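Local coordinates for protein glutathione reductase (Bartonella henselae, PDB 3O0H) that probably catalyses the NADPH-dependent reduction of glutathione disulfide to glutathione, using a bound FAD as the flavin cofactor, at residues L29-S34 and K50-A55; A41-G46 and Q125-H130; V195-G200 and D278-A283; K216-H221 and G246-Y251. All blocks are in the same frame, centred on the assembly; numbering follows the deposited sequence. Where two conformers were deposited one is given.

Contact 1: residues L29-S34 and K50-A55; sequences LFVIGS and KRVAIA. With FAD (flavin-adenine dinucleotide), chain H.
Leu29 and Val31 pair with Val52 and Ile54 as adjacent parallel strands of a Rossmann-type beta-alpha-beta unit (strand 27-32, helix 36-47, strand 52-55) whose strands meet the FAD at their carboxyl ends. The short strand axes run 4.6 Å apart at 16°. Backbone bonding comes first: the ladder starts with a longer bond from Leu29 N to Arg51 O (3.3 Å), continues through Ala53 N to Leu29 O, Val31 N to Ala53 O and Ala55 N to Val31 O, and closes with Gly33 N on Ala55 O at 2.8 Å. That last bond reaches past the strand end and ties the start of the glycine-rich turn to the neighbouring strand.

Apolar packing differs on the two faces. On one, the Phe30 ring meets two alanines obliquely, CD2 by Ala53 CB at 3.8 Å and CE1 by Ala55 CB at 3.7 Å; its CG, anti to the backbone N (chi1 -167°), leans the ring along the strand direction. On the other, Leu29 and Val52 point the same way side by side, and Ile54 CD1 reaches over to Val31 CG1 (4.0 Å) and Ser34 CB. Helix 36-47 covers this face through Ala42 and Ala45.

Cofactor contacts gather at the carboxyl ends. Ile32 CG2 touches the adenine at FAD C6A (3.6 Å), Ala55 O approaches FAD C2A, and Gly33 CA lies 3.2 Å from the ribose oxygen O4B of FAD.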
# COMPACT_ATOMS: atom_id res chain seq x y z
N LEU B 29 12.43 -20.47 -33.67
CA LEU B 29 11.48 -19.43 -33.35
C LEU B 29 12.07 -18.07 -33.68
O LEU B 29 13.21 -17.74 -33.26
CB LEU B 29 11.16 -19.47 -31.86
CG LEU B 29 10.23 -18.37 -31.35
CD1 LEU B 29 8.83 -18.54 -31.93
CD2 LEU B 29 10.20 -18.44 -29.82
N PHE B 30 11.27 -17.28 -34.37
CA PHE B 30 11.56 -15.87 -34.68
C PHE B 30 10.47 -15.04 -34.04
O PHE B 30 9.28 -15.17 -34.38
CB PHE B 30 11.59 -15.61 -36.18
CG PHE B 30 12.18 -14.28 -36.58
CD1 PHE B 30 11.48 -13.11 -36.38
CD2 PHE B 30 13.43 -14.22 -37.20
CE1 PHE B 30 11.99 -11.86 -36.81
CE2 PHE B 30 13.96 -13.03 -37.59
CZ PHE B 30 13.23 -11.81 -37.41
N VAL B 31 10.89 -14.12 -33.17
CA VAL B 31 9.95 -13.25 -32.46
C VAL B 31 10.02 -11.85 -33.06
O VAL B 31 11.11 -11.28 -33.18
CB VAL B 31 10.24 -13.22 -30.97
CG1 VAL B 31 9.24 -12.29 -30.21
CG2 VAL B 31 10.20 -14.65 -30.41
N ILE B 32 8.85 -11.30 -33.42
CA ILE B 32 8.76 -9.96 -34.00
C ILE B 32 8.34 -8.98 -32.93
O ILE B 32 7.20 -8.95 -32.55
CB ILE B 32 7.78 -9.87 -35.21
CG1 ILE B 32 8.09 -10.97 -36.23
CG2 ILE B 32 7.86 -8.46 -35.89
CD1 ILE B 32 6.98 -11.16 -37.40
N GLY B 33 9.32 -8.21 -32.43
CA GLY B 33 9.10 -7.18 -31.41
C GLY B 33 9.63 -7.65 -30.05
O GLY B 33 9.34 -8.74 -29.63
N SER B 34 10.48 -6.84 -29.43
CA SER B 34 11.09 -7.14 -28.17
C SER B 34 10.48 -6.32 -27.04
O SER B 34 11.21 -5.77 -26.23
CB SER B 34 12.60 -6.91 -28.25
OG SER B 34 13.27 -7.53 -27.15
N LYS B 50 16.19 -23.71 -27.46
CA LYS B 50 15.78 -23.50 -28.88
C LYS B 50 16.68 -22.43 -29.51
O LYS B 50 17.28 -21.63 -28.80
CB LYS B 50 14.33 -23.04 -29.00
CG LYS B 50 13.32 -23.96 -28.36
CD LYS B 50 13.33 -25.34 -28.98
CE LYS B 50 12.38 -26.25 -28.24
NZ LYS B 50 12.45 -27.62 -28.83
N ARG B 51 16.80 -22.48 -30.83
CA ARG B 51 17.50 -21.46 -31.59
C ARG B 51 16.48 -20.36 -31.92
O ARG B 51 15.51 -20.58 -32.62
CB ARG B 51 18.11 -22.06 -32.86
CG ARG B 51 18.93 -23.31 -32.57
CD ARG B 51 19.40 -24.04 -33.83
NE ARG B 51 18.29 -24.33 -34.74
CZ ARG B 51 18.17 -23.85 -35.97
NH1 ARG B 51 19.13 -23.09 -36.50
NH2 ARG B 51 17.09 -24.15 -36.71
N VAL B 52 16.68 -19.19 -31.34
CA VAL B 52 15.64 -18.14 -31.36
C VAL B 52 16.28 -16.85 -31.86
O VAL B 52 17.45 -16.57 -31.57
CB VAL B 52 15.09 -17.92 -29.92
CG1 VAL B 52 14.02 -16.82 -29.91
CG2 VAL B 52 14.59 -19.22 -29.29
N ALA B 53 15.52 -16.07 -32.61
CA ALA B 53 15.90 -14.73 -33.04
C ALA B 53 14.80 -13.79 -32.64
O ALA B 53 13.64 -14.20 -32.52
CB ALA B 53 16.11 -14.67 -34.58
N ILE B 54 15.15 -12.53 -32.40
CA ILE B 54 14.15 -11.51 -32.11
C ILE B 54 14.52 -10.26 -32.93
O ILE B 54 15.71 -9.90 -33.02
CB ILE B 54 14.05 -11.20 -30.59
CG1 ILE B 54 12.83 -10.29 -30.27
CG2 ILE B 54 15.43 -10.63 -30.05
CD1 ILE B 54 12.38 -10.33 -28.78
N ALA B 55 13.50 -9.64 -33.52
CA ALA B 55 13.69 -8.40 -34.26
C ALA B 55 13.10 -7.30 -33.43
O ALA B 55 11.97 -7.42 -32.95
CB ALA B 55 13.01 -8.46 -35.67
PA FAD H . 5.30 -3.53 -26.83
O1A FAD H . 4.70 -2.25 -27.32
O2A FAD H . 5.88 -3.45 -25.45
O5B FAD H . 6.42 -4.10 -27.82
C5B FAD H . 6.29 -4.14 -29.23
C4B FAD H . 7.69 -3.96 -29.77
O4B FAD H . 7.76 -4.33 -31.14
C3B FAD H . 8.21 -2.53 -29.68
O3B FAD H . 9.49 -2.51 -29.04
C2B FAD H . 8.33 -2.08 -31.13
O2B FAD H . 9.43 -1.22 -31.30
C1B FAD H . 8.57 -3.35 -31.87
N9A FAD H . 8.05 -3.56 -33.23
C8A FAD H . 6.79 -3.34 -33.69
N7A FAD H . 6.71 -3.79 -34.95
C5A FAD H . 7.94 -4.31 -35.28
C6A FAD H . 8.41 -4.97 -36.38
N6A FAD H . 7.67 -5.17 -37.48
N1A FAD H . 9.71 -5.40 -36.39
C2A FAD H . 10.50 -5.21 -35.28
N3A FAD H . 10.03 -4.59 -34.17
C4A FAD H . 8.75 -4.20 -34.18
N1 FAD H . 0.62 -0.82 -19.17
C2 FAD H . 0.54 -1.19 -17.84
O2 FAD H . 0.31 -2.37 -17.47
N3 FAD H . 0.70 -0.25 -16.89
C4 FAD H . 1.00 1.07 -17.19
O4 FAD H . 1.17 1.84 -16.23
C4X FAD H . 1.08 1.45 -18.53
N5 FAD H . 1.39 2.73 -18.89
C5X FAD H . 1.50 3.04 -20.24
C6 FAD H . 1.79 4.34 -20.59
C7 FAD H . 1.93 4.71 -21.92
C7M FAD H . 2.27 6.15 -22.24
C8 FAD H . 1.79 3.75 -22.91
C8M FAD H . 1.90 4.13 -24.37
C9 FAD H . 1.47 2.44 -22.57
C9A FAD H . 1.32 2.08 -21.23
N10 FAD H . 1.02 0.79 -20.84
C10 FAD H . 0.92 0.47 -19.51
C1' FAD H . 0.79 -0.29 -21.82
C2' FAD H . 2.00 -1.17 -22.06
O2' FAD H . 3.05 -0.37 -22.56
C3' FAD H . 1.62 -2.22 -23.07
O3' FAD H . 0.40 -2.88 -22.75
C4' FAD H . 2.76 -3.19 -23.28
O4' FAD H . 3.92 -2.44 -23.65
C5' FAD H . 2.44 -4.18 -24.38
O5' FAD H . 3.51 -5.14 -24.53
P FAD H . 3.70 -5.77 -25.99
O1P FAD H . 4.74 -6.87 -25.94
O2P FAD H . 2.36 -6.22 -26.53
O3P FAD H . 4.12 -4.61 -26.99

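Contact 2: residues A41-G46 and Q125-H130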
# COMPACT_ATOMS: atom_id res chain seq x y z
N ALA B 41 8.90 -14.11 -24.07
CA ALA B 41 8.78 -15.33 -24.85
C ALA B 41 10.12 -15.80 -25.40
O ALA B 41 10.46 -16.99 -25.34
CB ALA B 41 7.79 -15.11 -26.04
N ALA B 42 10.85 -14.88 -26.00
CA ALA B 42 12.13 -15.20 -26.61
C ALA B 42 13.16 -15.70 -25.60
O ALA B 42 13.85 -16.68 -25.88
CB ALA B 42 12.68 -14.00 -27.36
N ARG B 43 13.27 -15.02 -24.44
CA ARG B 43 14.26 -15.40 -23.41
C ARG B 43 13.93 -16.79 -22.90
O ARG B 43 14.84 -17.63 -22.76
CB ARG B 43 14.32 -14.40 -22.25
CG ARG B 43 15.22 -14.82 -21.05
CD ARG B 43 15.39 -13.66 -20.01
NE ARG B 43 14.11 -13.27 -19.41
CZ ARG B 43 13.48 -13.93 -18.43
NH1 ARG B 43 12.32 -13.46 -17.98
NH2 ARG B 43 13.98 -15.02 -17.87
N LEU B 44 12.64 -17.06 -22.68
CA LEU B 44 12.24 -18.35 -22.13
C LEU B 44 12.50 -19.49 -23.14
O LEU B 44 13.00 -20.52 -22.76
CB LEU B 44 10.78 -18.38 -21.73
CG LEU B 44 10.34 -17.58 -20.51
CD1 LEU B 44 8.79 -17.67 -20.44
CD2 LEU B 44 10.99 -18.13 -19.24
N ALA B 45 12.14 -19.28 -24.40
CA ALA B 45 12.38 -20.27 -25.44
C ALA B 45 13.87 -20.55 -25.60
O ALA B 45 14.28 -21.68 -25.82
CB ALA B 45 11.78 -19.82 -26.79
N GLY B 46 14.67 -19.50 -25.55
CA GLY B 46 16.12 -19.64 -25.70
C GLY B 46 16.69 -20.42 -24.56
O GLY B 46 17.55 -21.29 -24.76
N GLN B 125 20.45 -12.26 -24.52
CA GLN B 125 21.74 -12.80 -24.95
C GLN B 125 22.23 -13.93 -24.08
O GLN B 125 22.87 -14.83 -24.60
CB GLN B 125 22.78 -11.68 -25.06
CG GLN B 125 22.31 -10.67 -26.15
CD GLN B 125 23.20 -9.45 -26.29
OE1 GLN B 125 23.87 -9.03 -25.33
NE2 GLN B 125 23.23 -8.90 -27.51
N ASN B 126 21.91 -13.89 -22.78
CA ASN B 126 22.20 -15.01 -21.86
C ASN B 126 21.49 -16.28 -22.31
O ASN B 126 21.97 -17.38 -22.04
CB ASN B 126 21.73 -14.78 -20.40
CG ASN B 126 22.45 -13.67 -19.67
OD1 ASN B 126 23.58 -13.30 -19.98
ND2 ASN B 126 21.76 -13.14 -18.64
N SER B 127 20.32 -16.12 -22.93
CA SER B 127 19.56 -17.23 -23.48
C SER B 127 19.88 -17.53 -24.94
O SER B 127 19.09 -18.21 -25.59
CB SER B 127 18.06 -16.92 -23.44
OG SER B 127 17.62 -16.96 -22.12
N ASN B 128 21.00 -16.97 -25.43
CA ASN B 128 21.53 -17.19 -26.79
C ASN B 128 20.59 -16.70 -27.89
O ASN B 128 20.74 -17.07 -29.03
CB ASN B 128 21.90 -18.66 -27.01
CG ASN B 128 22.83 -19.18 -25.93
OD1 ASN B 128 22.59 -20.24 -25.33
ND2 ASN B 128 23.88 -18.41 -25.62
N VAL B 129 19.66 -15.81 -27.57
CA VAL B 129 18.78 -15.27 -28.58
C VAL B 129 19.55 -14.28 -29.47
O VAL B 129 20.22 -13.39 -28.93
CB VAL B 129 17.60 -14.55 -27.91
CG1 VAL B 129 16.68 -13.87 -28.98
CG2 VAL B 129 16.83 -15.54 -27.04
N HIS B 130 19.46 -14.42 -30.80
CA HIS B 130 20.10 -13.45 -31.68
C HIS B 130 19.19 -12.24 -31.91
O HIS B 130 18.06 -12.42 -32.33
CB HIS B 130 20.50 -14.02 -33.02
CG HIS B 130 21.34 -13.06 -33.82
ND1 HIS B 130 22.69 -12.89 -33.59
CD2 HIS B 130 21.00 -12.16 -34.77
CE1 HIS B 130 23.16 -11.94 -34.39
NE2 HIS B 130 22.15 -11.48 -35.11
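Ser127 and Val129 pack against Ala42, Arg43 and Gly46 where a Schellman motif ends helix 102-126 beside helix 36-47, the helix of the FAD-binding Rossmann unit. Asn128, with a positive phi of 63°, is the C-prime residue of that motif: its N bonds to Gln125 O, and Val129 N bonds to Leu124 O. The reversal brings the side chains on both flanks of Asn128 to the helix.

The tight part centres on Gly46 and Ser127, whose CA atoms are 4.8 Å apart. With no side chain on Gly46, the turn can come close enough for Gly46 CA to meet Ser127 O at 3.3 Å in a CA-H...O contact. Ser127 OG, placed anti to its own carbonyl carbon (chi1 -71°), donates to Arg43 O over 2.9 Å. This bond arrives well off the C=O direction, at a C=O...OG angle of 124°, and tilted from the carbonyl plane. Val129 adds its CG2 methyl against Ala42 O at 3.4 Å, while its CG1 faces Ala42 CB more distantly; Ile54 of strand 52-55 borders both residues.

The solvent side is looser. The exposed side chain of Asn128 makes no contact with helix 36-47, and the guanidinium of partly exposed Arg43 leads away. Its aliphatic base still skirts the serine, with Arg43 CG 3.4 Å from Ser127 OG.

Contact 3: residues V195-G200 and D278-A283; sequences VIVGGG and DRVMLA
Val197 and Leu282 touch across strands 193-197 and 279-282, which pair in parallel in a second Rossmann-type sheet, consistent with the NADPH-binding domain of this reductase family. The short axes pass 4.8 Å apart at 16°. Val197 and Val195 lose the most surface, followed by Met281.

Val197 works through both backbone and side chain. Its N bonds to Met281 O at 2.8 Å with an N-H...O angle of 174°, and its O accepts Ala283 N. The CG2 methyl, anti to the carbonyl carbon, rests 3.6 Å from Leu282 CD2 and also meets Val280 CG1. Val197 and Leu282 lie side by side with the same heading.

Val195 contributes chiefly by main chain, giving its N to Arg279 O (3.0 Å) and taking Met281 N on its O (2.8 Å). Its side chain shares a face with Val280, and beyond the pair Val195 also touches Ile275 and Ala277.

Met281 projects from the opposite face beside Ile196, whose CD1 comes within 4.1 Å of Met281 CB. Met281 CG is anti to the backbone N (chi1 -177°) and the chain is extended beyond it, so the thioether leads off towards Ile202 and Phe206 of helix 201-212.

At the strand end the bonded ladder gives way to the glycine-rich turn: side-chain-less Gly198 passes Ala283 with its CA 3.6 Å from Ala283 O.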
# COMPACT_ATOMS: atom_id res chain seq x y z
N VAL B 195 -1.92 21.66 -23.65
CA VAL B 195 -3.25 21.10 -23.90
C VAL B 195 -3.09 19.58 -24.11
O VAL B 195 -2.22 19.16 -24.88
CB VAL B 195 -3.93 21.73 -25.12
CG1 VAL B 195 -5.22 20.96 -25.47
CG2 VAL B 195 -4.23 23.21 -24.89
N ILE B 196 -3.87 18.79 -23.38
CA ILE B 196 -3.85 17.30 -23.49
C ILE B 196 -5.17 16.95 -24.13
O ILE B 196 -6.22 17.28 -23.56
CB ILE B 196 -3.84 16.59 -22.12
CG1 ILE B 196 -2.75 17.08 -21.15
CG2 ILE B 196 -3.81 15.01 -22.29
CD1 ILE B 196 -1.41 17.03 -21.69
N VAL B 197 -5.13 16.27 -25.29
CA VAL B 197 -6.35 15.84 -25.97
C VAL B 197 -6.64 14.36 -25.67
O VAL B 197 -5.99 13.46 -26.23
CB VAL B 197 -6.25 16.03 -27.51
CG1 VAL B 197 -7.62 15.71 -28.17
CG2 VAL B 197 -5.73 17.45 -27.85
N GLY B 198 -7.62 14.12 -24.81
CA GLY B 198 -8.04 12.76 -24.47
C GLY B 198 -8.13 12.57 -22.97
O GLY B 198 -7.24 12.97 -22.26
N GLY B 199 -9.24 12.04 -22.51
CA GLY B 199 -9.50 11.81 -21.10
C GLY B 199 -9.52 10.35 -20.66
O GLY B 199 -10.17 10.01 -19.66
N GLY B 200 -8.79 9.51 -21.37
CA GLY B 200 -8.48 8.18 -20.86
C GLY B 200 -7.30 8.25 -19.90
O GLY B 200 -6.83 9.33 -19.56
N ASP B 278 1.60 26.25 -25.15
CA ASP B 278 2.95 26.04 -25.64
C ASP B 278 3.14 24.70 -26.36
O ASP B 278 3.85 24.61 -27.35
CB ASP B 278 3.96 26.12 -24.49
CG ASP B 278 4.32 27.54 -24.09
OD1 ASP B 278 3.85 28.56 -24.72
OD2 ASP B 278 5.15 27.63 -23.14
N ARG B 279 2.49 23.65 -25.86
CA ARG B 279 2.55 22.32 -26.48
C ARG B 279 1.15 21.71 -26.43
O ARG B 279 0.34 22.08 -25.59
CB ARG B 279 3.50 21.42 -25.73
CG ARG B 279 4.96 21.86 -25.73
CD ARG B 279 5.59 21.75 -27.13
NE ARG B 279 7.00 22.15 -27.16
CZ ARG B 279 7.48 23.27 -27.72
NH1 ARG B 279 6.68 24.18 -28.28
NH2 ARG B 279 8.79 23.52 -27.69
N VAL B 280 0.91 20.80 -27.36
CA VAL B 280 -0.34 20.10 -27.46
C VAL B 280 -0.01 18.60 -27.55
O VAL B 280 0.76 18.19 -28.42
CB VAL B 280 -1.10 20.51 -28.70
CG1 VAL B 280 -2.41 19.72 -28.79
CG2 VAL B 280 -1.35 22.03 -28.71
N MET B 281 -0.55 17.79 -26.63
CA MET B 281 -0.31 16.35 -26.67
C MET B 281 -1.58 15.60 -27.01
O MET B 281 -2.62 15.84 -26.41
CB MET B 281 0.20 15.85 -25.31
CG MET B 281 0.55 14.37 -25.25
SD MET B 281 0.58 13.75 -23.55
CE MET B 281 0.95 12.00 -23.89
N LEU B 282 -1.50 14.68 -27.96
CA LEU B 282 -2.62 13.83 -28.28
C LEU B 282 -2.52 12.52 -27.48
O LEU B 282 -1.50 11.82 -27.55
CB LEU B 282 -2.68 13.54 -29.76
CG LEU B 282 -2.79 14.77 -30.68
CD1 LEU B 282 -2.61 14.32 -32.08
CD2 LEU B 282 -4.11 15.56 -30.51
N ALA B 283 -3.59 12.16 -26.77
CA ALA B 283 -3.66 10.91 -26.05
C ALA B 283 -4.99 10.26 -26.35
O ALA B 283 -5.81 10.09 -25.45
CB ALA B 283 -3.52 11.18 -24.53

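Contact 4: residues K216-H221 and G246-Y251; sequences KTTLLH and GISIIY
Lys216 bends towards the neighbouring strand at chi2 (70°) and chi4 (85°), bringing NZ 3.2 Å from Ser248 OG, a bond left doubtful by the serine's second conformer; a weak bond to Gly246 O accompanies it. A water accepts from Thr217 N and donates to the same Gly246 O, just past a helix end.

Further along, side chains match in pairs. Leu220 CG stands anti to the carbonyl carbon, turning CD2 onto Ile250 CB at 3.7 Å, and Thr218 CG2 meets Ile250 CD1 at 4.0 Å on that face. On the other face Leu219 CD2 nears Ile249 CG2. His221 and Tyr251 meet rim to rim with planes at 90°, His221 CD2 lying 3.6 Å from Tyr251 CD1. Ile249 CG2 lies over one face of the tyrosine ring, offset toward its rim; Tyr251 OH bonds to Asn239 OD1 and Ile226 N.

Four bonds, the shortest from Leu219 N to Ser248 O (2.7 Å), join residues 217-221 to residues 248-250 at the edge of this Rossmann-type sheet. Helix 232-245 connects the two strands and covers Ile247 and Ile249; helix 201-212 packs on Thr217 and Ile247, and strand 193-197 bonds the far side of strand 216-220.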
# COMPACT_ATOMS: atom_id res chain seq x y z
N LYS B 216 0.50 25.25 -16.63
CA LYS B 216 -0.92 25.51 -16.80
C LYS B 216 -1.52 24.51 -17.76
O LYS B 216 -1.18 24.50 -18.96
CB LYS B 216 -1.18 26.96 -17.24
CG LYS B 216 -2.68 27.30 -17.47
CD LYS B 216 -3.51 27.37 -16.18
CE LYS B 216 -5.06 27.18 -16.48
NZ LYS B 216 -5.53 25.72 -16.56
N THR B 217 -2.45 23.70 -17.27
CA THR B 217 -2.84 22.47 -17.97
C THR B 217 -4.32 22.50 -18.31
O THR B 217 -5.16 22.82 -17.47
CB THR B 217 -2.51 21.24 -17.11
OG1 THR B 217 -1.10 21.22 -16.82
CG2 THR B 217 -2.94 19.90 -17.82
N THR B 218 -4.63 22.21 -19.57
CA THR B 218 -6.01 22.03 -20.03
C THR B 218 -6.18 20.63 -20.62
O THR B 218 -5.36 20.18 -21.43
CB THR B 218 -6.39 23.03 -21.08
OG1 THR B 218 -6.20 24.37 -20.57
CG2 THR B 218 -7.93 22.91 -21.45
N LEU B 219 -7.21 19.92 -20.17
CA LEU B 219 -7.50 18.58 -20.72
C LEU B 219 -8.82 18.67 -21.51
O LEU B 219 -9.80 19.23 -21.02
CB LEU B 219 -7.57 17.55 -19.59
CG LEU B 219 -7.71 16.10 -20.07
CD1 LEU B 219 -7.15 15.06 -19.08
CD2 LEU B 219 -9.18 15.81 -20.33
N LEU B 220 -8.82 18.14 -22.74
CA LEU B 220 -10.00 18.12 -23.58
C LEU B 220 -10.48 16.68 -23.62
O LEU B 220 -9.68 15.73 -23.76
CB LEU B 220 -9.72 18.64 -24.99
CG LEU B 220 -8.94 19.97 -25.09
CD1 LEU B 220 -8.55 20.36 -26.53
CD2 LEU B 220 -9.72 21.05 -24.41
N HIS B 221 -11.79 16.52 -23.52
CA HIS B 221 -12.41 15.22 -23.60
C HIS B 221 -13.68 15.29 -24.43
O HIS B 221 -14.52 16.20 -24.22
CB HIS B 221 -12.72 14.72 -22.20
CG HIS B 221 -13.40 13.38 -22.18
ND1 HIS B 221 -12.77 12.23 -22.57
CD2 HIS B 221 -14.64 13.02 -21.80
CE1 HIS B 221 -13.59 11.20 -22.44
NE2 HIS B 221 -14.74 11.65 -21.97
N GLY B 246 -6.86 23.25 -10.13
CA GLY B 246 -6.53 24.25 -11.16
C GLY B 246 -6.34 23.73 -12.59
O GLY B 246 -5.92 24.50 -13.47
N ILE B 247 -6.64 22.47 -12.82
CA ILE B 247 -6.61 21.91 -14.18
C ILE B 247 -7.97 22.24 -14.81
O ILE B 247 -9.02 22.09 -14.18
CB ILE B 247 -6.37 20.39 -14.15
CG1 ILE B 247 -5.03 20.05 -13.51
CG2 ILE B 247 -6.41 19.77 -15.58
CD1 ILE B 247 -4.76 18.55 -13.40
N SER B 248 -7.93 22.75 -16.03
CA SER B 248 -9.13 23.02 -16.80
C SER B 248 -9.50 21.78 -17.56
O SER B 248 -8.68 21.24 -18.26
CB SER B 248 -8.85 24.13 -17.81
OG SER B 248 -8.69 25.34 -17.13
N ILE B 249 -10.74 21.33 -17.41
CA ILE B 249 -11.23 20.21 -18.15
C ILE B 249 -12.42 20.68 -18.97
O ILE B 249 -13.42 21.19 -18.44
CB ILE B 249 -11.63 19.04 -17.24
CG1 ILE B 249 -10.47 18.63 -16.32
CG2 ILE B 249 -12.09 17.88 -18.11
CD1 ILE B 249 -10.80 17.33 -15.38
N ILE B 250 -12.28 20.55 -20.27
CA ILE B 250 -13.28 20.93 -21.18
C ILE B 250 -13.90 19.66 -21.76
O ILE B 250 -13.21 18.87 -22.42
CB ILE B 250 -12.73 21.80 -22.33
CG1 ILE B 250 -12.00 23.03 -21.77
CG2 ILE B 250 -13.89 22.32 -23.21
CD1 ILE B 250 -11.54 23.97 -22.84
N TYR B 251 -15.22 19.54 -21.59
CA TYR B 251 -15.95 18.39 -22.09
C TYR B 251 -16.71 18.69 -23.38
O TYR B 251 -16.83 19.83 -23.79
CB TYR B 251 -16.90 17.90 -21.01
CG TYR B 251 -16.22 17.24 -19.87
CD1 TYR B 251 -15.53 16.03 -20.07
CD2 TYR B 251 -16.24 17.77 -18.58
CE1 TYR B 251 -14.88 15.41 -19.05
CE2 TYR B 251 -15.58 17.12 -17.54
CZ TYR B 251 -14.91 15.93 -17.79
OH TYR B 251 -14.21 15.23 -16.82
O HOH W 1 -3.06 23.84 -14.44

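In the fold
The four contacts form two clusters, one at each Rossmann-type sheet. Contacts 1 and 2 have centres about 8 Å apart: His130, just after the Schellman turn, continues the first sheet through probable hydrogen bonds of its O to Ile54 N (2.9 Å) and its N to Val52 O. Contacts 3 and 4, centres about 9 Å apart, share a sheet through probable hydrogen bonds from Ile196 N to Thr218 O (2.8 Å) and Gly198 N to Leu220 O. Between clusters, the centres of contacts 1 and 3 are about 35 Å apart. Contact 1 touches FAD directly, whereas the side chain of Met281 in contact 3 stops about 6 Å from it.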